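Local coordinates for protein dehalogenase-like hydrolase (Ralstonia solanacearum, PDB 3UMB) that probably catalyses the hydrolytic dehalogenation of small (S)-2-haloalkanoic acids to the corresponding (R)-2-hydroxyalkanoic acids, releasing halide, at residues A173-V178 and H191-F196; I198-H203 and H217-L222; G187-G192 and L208-A213. One frame throughout, in Å; residues are numbered along the deposited sequence.

Contact 1 comes first along the chain: strand 175-179 runs through helix 182-191 into strand 194-198, and pairing of 173-178 with 191-196 closes this beta-alpha-beta unit. Contact 3 starts on the same helix, shares H191 and G192 with contact 1, and brings the loop 208-213 back against 187-192. Contact 2 opens at 198-203, before contact 3 closes at 208-213, and itself closes at 217-222, so contacts 2 and 3 cross, whereas contacts 1 and 2 follow in series. T195 OG1 and T189 OG1 are hydrogen-bonded where contacts 1 and 3 meet; contacts 1 and 2 meet through L176 and F196 on L222. Together they tie strands 175-179, 194-198 and 214-216 of the parallel sheet to helices 182-191 and 219-227.

Contact 1: residues A173-V178 and H191-F196; sequences AQILFV and HGFTTF
L176, F177 and V178 pair in parallel with T194, T195 and F196, closing a beta-alpha-beta crossover of the HAD-type Rossmann-like core: strand 175-179 leads through helix 182-191 into strand 194-198. The ladder is backbone work, with F177 at its middle. Its N-H meets T194 O at 2.7 Å and is nearly straight (170°), while its O receives F196 N at 2.8 Å. A longer bond, T194 N to I175 O, starts the ladder where the chain leaves the helix through G192, the C-prime residue of a Schellman motif.

On the face carrying L176, T194 and F196, the bump is L176 CD1. CG stands anti to the backbone N, and chi2 (63°) then turns CD1 toward T194, into a hollow formed by T194 O at 3.2 Å, T194 CG2 at 3.7 Å and F196 CB. Helix 219-227 packs over this face, with L222 against L176, V178 and F196.

The other face belongs to F177 and T195, with F193 packed beside them. The CB atoms of F177 and F193 abut at 3.7 Å, and F177 CG lies over one face of the F193 ring, the two ring planes 41° apart. I175 lies alongside F193, pointing the same way, and its CB meets the same ring at the edge, 3.8 Å from CD1. T195 CG2 fits against F177 CB, and A188 of helix 182-191 packs on F177, F193 and T195.

Where the chain of A173 turns into the strand, T194 OG1 reaches back to A173 O in a weak hydrogen bond of 3.2 Å.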
loop_
_atom_site.group_PDB
_atom_site.type_symbol
_atom_site.label_atom_id
_atom_site.label_comp_id
_atom_site.label_asym_id
_atom_site.label_seq_id
_atom_site.Cartn_x
_atom_site.Cartn_y
_atom_site.Cartn_z
ATOM N N ALA A 173 -25.950 0.071 3.118
ATOM C CA ALA A 173 -26.393 -0.897 4.150
ATOM C C ALA A 173 -27.177 -2.066 3.574
ATOM O O ALA A 173 -27.196 -3.157 4.162
ATOM C CB ALA A 173 -27.185 -0.223 5.232
ATOM N N GLN A 174 -27.776 -1.862 2.412
ATOM C CA GLN A 174 -28.598 -2.897 1.799
ATOM C C GLN A 174 -27.895 -3.659 0.672
ATOM O O GLN A 174 -28.532 -4.437 -0.031
ATOM C CB GLN A 174 -29.897 -2.260 1.251
ATOM C CG GLN A 174 -30.789 -1.637 2.351
ATOM C CD GLN A 174 -31.941 -0.788 1.786
ATOM O OE1 GLN A 174 -32.403 -0.997 0.650
ATOM N NE2 GLN A 174 -32.411 0.178 2.594
ATOM N N ILE A 175 -26.607 -3.407 0.466
ATOM C CA ILE A 175 -25.818 -4.170 -0.505
ATOM C C ILE A 175 -24.900 -5.070 0.300
ATOM O O ILE A 175 -24.334 -4.646 1.303
ATOM C CB ILE A 175 -25.030 -3.243 -1.466
ATOM C CG1 ILE A 175 -26.013 -2.347 -2.240
ATOM C CG2 ILE A 175 -24.174 -4.043 -2.452
ATOM C CD1 ILE A 175 -25.375 -1.447 -3.305
ATOM N N LEU A 176 -24.821 -6.341 -0.090
ATOM C CA LEU A 176 -23.795 -7.228 0.451
ATOM C C LEU A 176 -22.551 -7.107 -0.429
ATOM O O LEU A 176 -22.575 -7.373 -1.645
ATOM C CB LEU A 176 -24.241 -8.688 0.539
ATOM C CG LEU A 176 -23.159 -9.630 1.101
ATOM C CD1 LEU A 176 -22.767 -9.291 2.556
ATOM C CD2 LEU A 176 -23.614 -11.082 0.981
ATOM N N PHE A 177 -21.461 -6.712 0.218
ATOM C CA PHE A 177 -20.201 -6.503 -0.461
ATOM C C PHE A 177 -19.298 -7.695 -0.190
ATOM O O PHE A 177 -18.982 -8.004 0.959
ATOM C CB PHE A 177 -19.550 -5.218 0.035
ATOM C CG PHE A 177 -18.287 -4.904 -0.681
ATOM C CD1 PHE A 177 -18.309 -4.181 -1.861
ATOM C CD2 PHE A 177 -17.067 -5.421 -0.223
ATOM C CE1 PHE A 177 -17.112 -3.945 -2.563
ATOM C CE2 PHE A 177 -15.889 -5.200 -0.903
ATOM C CZ PHE A 177 -15.887 -4.441 -2.071
ATOM N N VAL A 178 -18.859 -8.336 -1.260
ATOM C CA VAL A 178 -18.041 -9.538 -1.193
ATOM C C VAL A 178 -16.668 -9.316 -1.805
ATOM O O VAL A 178 -16.551 -8.879 -2.949
ATOM C CB VAL A 178 -18.722 -10.693 -1.954
ATOM C CG1 VAL A 178 -17.855 -11.975 -1.888
ATOM C CG2 VAL A 178 -20.131 -10.927 -1.382
ATOM N N HIS A 191 -17.297 1.963 4.764
ATOM C CA HIS A 191 -18.210 2.746 3.933
ATOM C C HIS A 191 -19.687 2.532 4.303
ATOM O O HIS A 191 -20.528 3.362 4.009
ATOM C CB HIS A 191 -17.979 2.409 2.474
ATOM C CG HIS A 191 -18.699 3.307 1.509
ATOM N ND1 HIS A 191 -18.326 4.616 1.291
ATOM C CD2 HIS A 191 -19.754 3.077 0.694
ATOM C CE1 HIS A 191 -19.109 5.144 0.367
ATOM N NE2 HIS A 191 -19.987 4.234 -0.009
ATOM N N GLY A 192 -19.980 1.423 4.969
ATOM C CA GLY A 192 -21.330 1.112 5.454
ATOM C C GLY A 192 -22.020 -0.080 4.778
ATOM O O GLY A 192 -23.226 -0.237 4.945
ATOM N N PHE A 193 -21.305 -0.887 3.998
ATOM C CA PHE A 193 -21.903 -2.106 3.415
ATOM C C PHE A 193 -22.005 -3.199 4.442
ATOM O O PHE A 193 -21.279 -3.215 5.428
ATOM C CB PHE A 193 -21.071 -2.718 2.287
ATOM C CG PHE A 193 -20.895 -1.837 1.095
ATOM C CD1 PHE A 193 -21.790 -1.885 0.035
ATOM C CD2 PHE A 193 -19.797 -0.970 1.007
ATOM C CE1 PHE A 193 -21.616 -1.071 -1.084
ATOM C CE2 PHE A 193 -19.613 -0.186 -0.104
ATOM C CZ PHE A 193 -20.527 -0.236 -1.165
ATOM N N THR A 194 -22.891 -4.147 4.180
ATOM C CA THR A 194 -22.805 -5.446 4.842
ATOM C C THR A 194 -21.755 -6.165 4.039
ATOM O O THR A 194 -21.876 -6.273 2.821
ATOM C CB THR A 194 -24.121 -6.286 4.743
ATOM O OG1 THR A 194 -25.228 -5.511 5.213
ATOM C CG2 THR A 194 -23.991 -7.580 5.569
ATOM N N THR A 195 -20.715 -6.662 4.688
ATOM C CA THR A 195 -19.656 -7.275 3.927
ATOM C C THR A 195 -19.394 -8.737 4.322
ATOM O O THR A 195 -19.500 -9.118 5.486
ATOM C CB THR A 195 -18.357 -6.473 4.106
ATOM O OG1 THR A 195 -17.947 -6.601 5.454
ATOM C CG2 THR A 195 -18.559 -5.014 3.804
ATOM N N PHE A 196 -18.971 -9.512 3.334
ATOM C CA PHE A 196 -18.541 -10.861 3.538
ATOM C C PHE A 196 -17.126 -11.010 2.969
ATOM O O PHE A 196 -16.879 -10.646 1.828
ATOM C CB PHE A 196 -19.486 -11.816 2.796
ATOM C CG PHE A 196 -19.175 -13.267 3.025
ATOM C CD1 PHE A 196 -19.798 -13.967 4.075
ATOM C CD2 PHE A 196 -18.263 -13.937 2.210
ATOM C CE1 PHE A 196 -19.506 -15.297 4.320
ATOM C CE2 PHE A 196 -17.966 -15.307 2.453
ATOM C CZ PHE A 196 -18.599 -15.975 3.511
#

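Contact 2: residues I198-H203 and H217-L222; sequences INRLGH and HDMRDL
I198 makes the closest side-chain approaches to the start of helix 219-227. Its two branches divide the work: CG2 lies 3.4 Å from D218 CA, and CD1 touches the selenium of M219 (a selenomethionine) at 3.5 Å, the two side chains crossing obliquely. CG2 also sits over the centre of the R200 guanidinium, 3.8 Å above its plane, while M219 CG meets that group's edge near NH2. The R200 chain is extended as far as NE, and its side chain crosses that of D218 at about a right angle, NH1 lying 3.8 Å from D218 CB.

A water joins the segments, accepting from R200 NH1 at 2.9 Å, in the guanidinium plane, and donating to H217 O at 2.6 Å. It also lies above one face of the H217 imidazole, toward the rim. That ring brings CD2 to 3.5 Å from R200 O, at an oblique approach.

Further out, R200 NE and NH2 donate hydrogen bonds to G13 O and T14 O, NH1 forms a salt bridge with E103, and F101 adds a cation-pi contact. All three guanidinium nitrogens are therefore engaged, which fixes the plane on which I198 rests. D221 OD2 takes H217 N at 2.9 Å on its anti lone pair. D218 OD1 takes D221 N from above the carboxylate plane, making D218 the N-cap: the loop packs on a side-chain-capped helix N terminus.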
loop_
_atom_site.group_PDB
_atom_site.type_symbol
_atom_site.label_atom_id
_atom_site.label_comp_id
_atom_site.label_asym_id
_atom_site.label_seq_id
_atom_site.Cartn_x
_atom_site.Cartn_y
_atom_site.Cartn_z
ATOM N N ILE A 198 -14.292 -13.521 1.678
ATOM C CA ILE A 198 -13.869 -14.835 1.233
ATOM C C ILE A 198 -12.386 -14.929 1.500
ATOM O O ILE A 198 -11.568 -14.546 0.700
ATOM C CB ILE A 198 -14.234 -15.166 -0.262
ATOM C CG1 ILE A 198 -15.713 -14.882 -0.523
ATOM C CG2 ILE A 198 -13.948 -16.676 -0.560
ATOM C CD1 ILE A 198 -16.249 -15.269 -1.888
ATOM N N ASN A 199 -12.064 -15.421 2.683
ATOM C CA ASN A 199 -10.705 -15.576 3.131
ATOM C C ASN A 199 -10.140 -16.929 2.646
ATOM O O ASN A 199 -10.087 -17.918 3.396
ATOM C CB ASN A 199 -10.694 -15.444 4.675
ATOM C CG ASN A 199 -9.317 -15.543 5.266
ATOM O OD1 ASN A 199 -8.319 -15.476 4.545
ATOM N ND2 ASN A 199 -9.250 -15.726 6.592
ATOM N N ARG A 200 -9.704 -16.951 1.389
ATOM C CA ARG A 200 -9.296 -18.200 0.733
ATOM C C ARG A 200 -8.026 -18.851 1.301
ATOM O O ARG A 200 -7.872 -20.066 1.246
ATOM C CB ARG A 200 -9.100 -17.970 -0.775
ATOM C CG ARG A 200 -10.408 -17.790 -1.503
ATOM C CD ARG A 200 -10.211 -17.807 -3.013
ATOM N NE ARG A 200 -11.422 -17.406 -3.732
ATOM C CZ ARG A 200 -12.536 -18.132 -3.803
ATOM N NH1 ARG A 200 -12.615 -19.319 -3.172
ATOM N NH2 ARG A 200 -13.590 -17.672 -4.493
ATOM N N LEU A 201 -7.102 -18.039 1.805
ATOM C CA LEU A 201 -5.841 -18.564 2.290
ATOM C C LEU A 201 -5.835 -18.730 3.814
ATOM O O LEU A 201 -4.826 -19.064 4.384
ATOM C CB LEU A 201 -4.698 -17.673 1.797
ATOM C CG LEU A 201 -4.517 -17.436 0.276
ATOM C CD1 LEU A 201 -3.150 -16.731 0.009
ATOM C CD2 LEU A 201 -4.634 -18.724 -0.553
ATOM N N GLY A 202 -6.973 -18.523 4.463
ATOM C CA GLY A 202 -7.091 -18.708 5.911
ATOM C C GLY A 202 -6.249 -17.757 6.750
ATOM O O GLY A 202 -5.726 -18.135 7.767
ATOM N N HIS A 203 -6.148 -16.501 6.322
ATOM C CA HIS A 203 -5.300 -15.526 6.997
ATOM C C HIS A 203 -5.996 -14.916 8.202
ATOM O O HIS A 203 -7.212 -15.070 8.352
ATOM C CB HIS A 203 -4.902 -14.444 5.990
ATOM C CG HIS A 203 -3.858 -14.899 5.020
ATOM N ND1 HIS A 203 -3.557 -14.202 3.874
ATOM C CD2 HIS A 203 -3.041 -15.982 5.031
ATOM C CE1 HIS A 203 -2.597 -14.829 3.218
ATOM N NE2 HIS A 203 -2.256 -15.907 3.905
ATOM N N HIS A 217 -14.423 -19.356 3.663
ATOM C CA HIS A 217 -13.274 -19.892 2.950
ATOM C C HIS A 217 -13.464 -19.860 1.462
ATOM O O HIS A 217 -12.493 -19.844 0.713
ATOM C CB HIS A 217 -13.011 -21.324 3.419
ATOM C CG HIS A 217 -11.988 -22.049 2.611
ATOM N ND1 HIS A 217 -12.300 -23.142 1.824
ATOM C CD2 HIS A 217 -10.654 -21.834 2.455
ATOM C CE1 HIS A 217 -11.201 -23.559 1.209
ATOM N NE2 HIS A 217 -10.186 -22.791 1.586
ATOM N N ASP A 218 -14.720 -19.832 1.027
ATOM C CA ASP A 218 -15.052 -19.870 -0.392
ATOM C C ASP A 218 -16.447 -19.333 -0.658
ATOM O O ASP A 218 -17.176 -18.943 0.263
ATOM C CB ASP A 218 -14.920 -21.298 -0.920
ATOM C CG ASP A 218 -15.813 -22.295 -0.182
ATOM O OD1 ASP A 218 -16.564 -21.893 0.758
ATOM O OD2 ASP A 218 -15.708 -23.495 -0.540
HETATM N N MSE A 219 -16.796 -19.295 -1.933
HETATM C CA MSE A 219 -18.054 -18.722 -2.389
HETATM C C MSE A 219 -19.305 -19.393 -1.880
HETATM O O MSE A 219 -20.381 -18.770 -1.715
HETATM C CB MSE A 219 -18.037 -18.742 -3.889
HETATM C CG MSE A 219 -17.245 -17.580 -4.379
HETATM SE SE MSE A 219 -18.428 -16.022 -4.493
HETATM C CE MSE A 219 -18.844 -16.225 -6.418
ATOM N N ARG A 220 -19.150 -20.680 -1.618
ATOM C CA ARG A 220 -20.227 -21.502 -1.140
ATOM C C ARG A 220 -20.446 -21.206 0.320
ATOM O O ARG A 220 -21.574 -21.255 0.785
ATOM C CB ARG A 220 -19.898 -22.968 -1.405
ATOM C CG ARG A 220 -19.723 -23.262 -2.907
ATOM C CD ARG A 220 -19.263 -24.706 -3.240
ATOM N NE ARG A 220 -17.854 -24.933 -2.904
ATOM C CZ ARG A 220 -17.137 -25.994 -3.273
ATOM N NH1 ARG A 220 -17.676 -26.944 -4.046
ATOM N NH2 ARG A 220 -15.870 -26.104 -2.874
ATOM N N ASP A 221 -19.406 -20.837 1.062
ATOM C CA ASP A 221 -19.677 -20.297 2.394
ATOM C C ASP A 221 -20.494 -19.014 2.318
ATOM O O ASP A 221 -21.294 -18.753 3.224
ATOM C CB ASP A 221 -18.405 -20.073 3.214
ATOM C CG ASP A 221 -17.758 -21.374 3.661
ATOM O OD1 ASP A 221 -18.483 -22.357 3.974
ATOM O OD2 ASP A 221 -16.511 -21.406 3.689
ATOM N N LEU A 222 -20.300 -18.220 1.259
ATOM C CA LEU A 222 -21.030 -16.946 1.102
ATOM C C LEU A 222 -22.528 -17.197 0.916
ATOM O O LEU A 222 -23.363 -16.547 1.555
ATOM C CB LEU A 222 -20.497 -16.116 -0.077
ATOM C CG LEU A 222 -21.520 -15.064 -0.568
ATOM C CD1 LEU A 222 -21.704 -13.932 0.404
ATOM C CD2 LEU A 222 -21.167 -14.534 -1.908
HETATM O O HOH W 1 -11.350 -21.023 -1.253
#

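Contact 3: residues G187-G192 and L208-A213; sequences GATWHG and LDVAPA
The last turn of helix 182-191, the crossover helix between strands 175-179 and 194-198, is flanked here by the loop that leads into strand 214-216, and T189, W190 and V210 carry the contact. V210 CG2 meets T189 CG2 at 3.6 Å, the two side chains sliding past each other in opposite directions, and also nears W190 CD1. CG1, placed between the backbone N and the carbonyl carbon (chi1 63°), sits 3.5 Å above one indole face of W190, toward the rim and nearest NE1.

At the far end of the indole, CH2 touches L208 CD2 at 4.2 Å, the side chains crossing at about a right angle. The NE1 hydrogen goes to a water lying in the ring plane 2.9 Å away; the water donates to L208 O and, weakly, to D209 O. T189 CG2 also rests against A211 O, while T189 OG1 packs on P212 CA and is hydrogen-bonded to A185 O and T195 OG1.

The second subunit packs on this same patch: its H60 stacks on W190, and its R51 and K62 form salt bridges with D209. A loop before an edge strand thus packs on the last turn of a crossover helix, beside the subunit interface.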
loop_
_atom_site.group_PDB
_atom_site.type_symbol
_atom_site.label_atom_id
_atom_site.label_comp_id
_atom_site.label_asym_id
_atom_site.label_seq_id
_atom_site.Cartn_x
_atom_site.Cartn_y
_atom_site.Cartn_z
ATOM N N GLY A 187 -12.451 -2.045 4.283
ATOM C CA GLY A 187 -12.735 -0.724 3.721
ATOM C C GLY A 187 -14.224 -0.597 3.407
ATOM O O GLY A 187 -14.824 0.480 3.617
ATOM N N ALA A 188 -14.824 -1.681 2.892
ATOM C CA ALA A 188 -16.247 -1.670 2.561
ATOM C C ALA A 188 -17.110 -1.562 3.788
ATOM O O ALA A 188 -18.134 -0.897 3.759
ATOM C CB ALA A 188 -16.614 -2.852 1.759
ATOM N N THR A 189 -16.691 -2.178 4.878
ATOM C CA THR A 189 -17.426 -2.098 6.110
ATOM C C THR A 189 -17.431 -0.681 6.652
ATOM O O THR A 189 -18.430 -0.226 7.231
ATOM C CB THR A 189 -16.813 -3.042 7.165
ATOM O OG1 THR A 189 -16.631 -4.347 6.587
ATOM C CG2 THR A 189 -17.682 -3.141 8.420
ATOM N N TRP A 190 -16.306 0.025 6.504
ATOM C CA TRP A 190 -16.201 1.449 6.874
ATOM C C TRP A 190 -17.186 2.257 6.026
ATOM O O TRP A 190 -17.823 3.146 6.486
ATOM C CB TRP A 190 -14.764 1.998 6.598
ATOM C CG TRP A 190 -13.709 1.741 7.651
ATOM C CD1 TRP A 190 -13.901 1.526 8.996
ATOM C CD2 TRP A 190 -12.281 1.736 7.457
ATOM N NE1 TRP A 190 -12.696 1.336 9.628
ATOM C CE2 TRP A 190 -11.687 1.486 8.711
ATOM C CE3 TRP A 190 -11.451 1.885 6.338
ATOM C CZ2 TRP A 190 -10.320 1.383 8.869
ATOM C CZ3 TRP A 190 -10.089 1.778 6.503
ATOM C CH2 TRP A 190 -9.539 1.535 7.757
ATOM N N HIS A 191 -17.297 1.963 4.764
ATOM C CA HIS A 191 -18.210 2.746 3.933
ATOM C C HIS A 191 -19.687 2.532 4.303
ATOM O O HIS A 191 -20.528 3.362 4.009
ATOM C CB HIS A 191 -17.979 2.409 2.474
ATOM C CG HIS A 191 -18.699 3.307 1.509
ATOM N ND1 HIS A 191 -18.326 4.616 1.291
ATOM C CD2 HIS A 191 -19.754 3.077 0.694
ATOM C CE1 HIS A 191 -19.109 5.144 0.367
ATOM N NE2 HIS A 191 -19.987 4.234 -0.009
ATOM N N GLY A 192 -19.980 1.423 4.969
ATOM C CA GLY A 192 -21.330 1.112 5.454
ATOM C C GLY A 192 -22.020 -0.080 4.778
ATOM O O GLY A 192 -23.226 -0.237 4.945
ATOM N N LEU A 208 -7.342 -3.565 11.615
ATOM C CA LEU A 208 -7.863 -2.256 11.183
ATOM C C LEU A 208 -8.961 -1.724 12.108
ATOM O O LEU A 208 -9.585 -0.727 11.786
ATOM C CB LEU A 208 -8.347 -2.295 9.721
ATOM C CG LEU A 208 -7.247 -2.395 8.622
ATOM C CD1 LEU A 208 -7.852 -2.792 7.266
ATOM C CD2 LEU A 208 -6.414 -1.172 8.446
ATOM N N ASP A 209 -9.183 -2.369 13.254
ATOM C CA ASP A 209 -10.247 -1.972 14.222
ATOM C C ASP A 209 -11.667 -2.037 13.641
ATOM O O ASP A 209 -12.576 -1.312 14.059
ATOM C CB ASP A 209 -9.989 -0.572 14.797
ATOM C CG ASP A 209 -8.688 -0.489 15.536
ATOM O OD1 ASP A 209 -8.594 -1.107 16.614
ATOM O OD2 ASP A 209 -7.757 0.186 15.039
ATOM N N VAL A 210 -11.847 -2.908 12.664
ATOM C CA VAL A 210 -13.141 -3.091 12.003
ATOM C C VAL A 210 -13.114 -4.523 11.483
ATOM O O VAL A 210 -12.045 -5.076 11.238
ATOM C CB VAL A 210 -13.341 -2.075 10.856
ATOM C CG1 VAL A 210 -12.288 -2.274 9.742
ATOM C CG2 VAL A 210 -14.760 -2.142 10.279
ATOM N N ALA A 211 -14.285 -5.136 11.372
ATOM C CA ALA A 211 -14.409 -6.514 10.850
ATOM C C ALA A 211 -15.639 -6.634 9.933
ATOM O O ALA A 211 -16.677 -6.071 10.180
ATOM C CB ALA A 211 -14.445 -7.560 12.024
ATOM N N PRO A 212 -15.515 -7.377 8.854
ATOM C CA PRO A 212 -16.691 -7.635 8.055
ATOM C C PRO A 212 -17.819 -8.349 8.839
ATOM O O PRO A 212 -17.587 -8.859 9.925
ATOM C CB PRO A 212 -16.160 -8.549 6.969
ATOM C CG PRO A 212 -14.993 -9.236 7.598
ATOM C CD PRO A 212 -14.372 -8.198 8.440
ATOM N N ALA A 213 -19.018 -8.373 8.273
ATOM C CA ALA A 213 -20.163 -8.948 8.935
ATOM C C ALA A 213 -19.885 -10.436 9.195
ATOM O O ALA A 213 -20.053 -10.898 10.333
ATOM C CB ALA A 213 -21.441 -8.757 8.075
HETATM O O HOH W 2 -11.935 1.197 12.420
#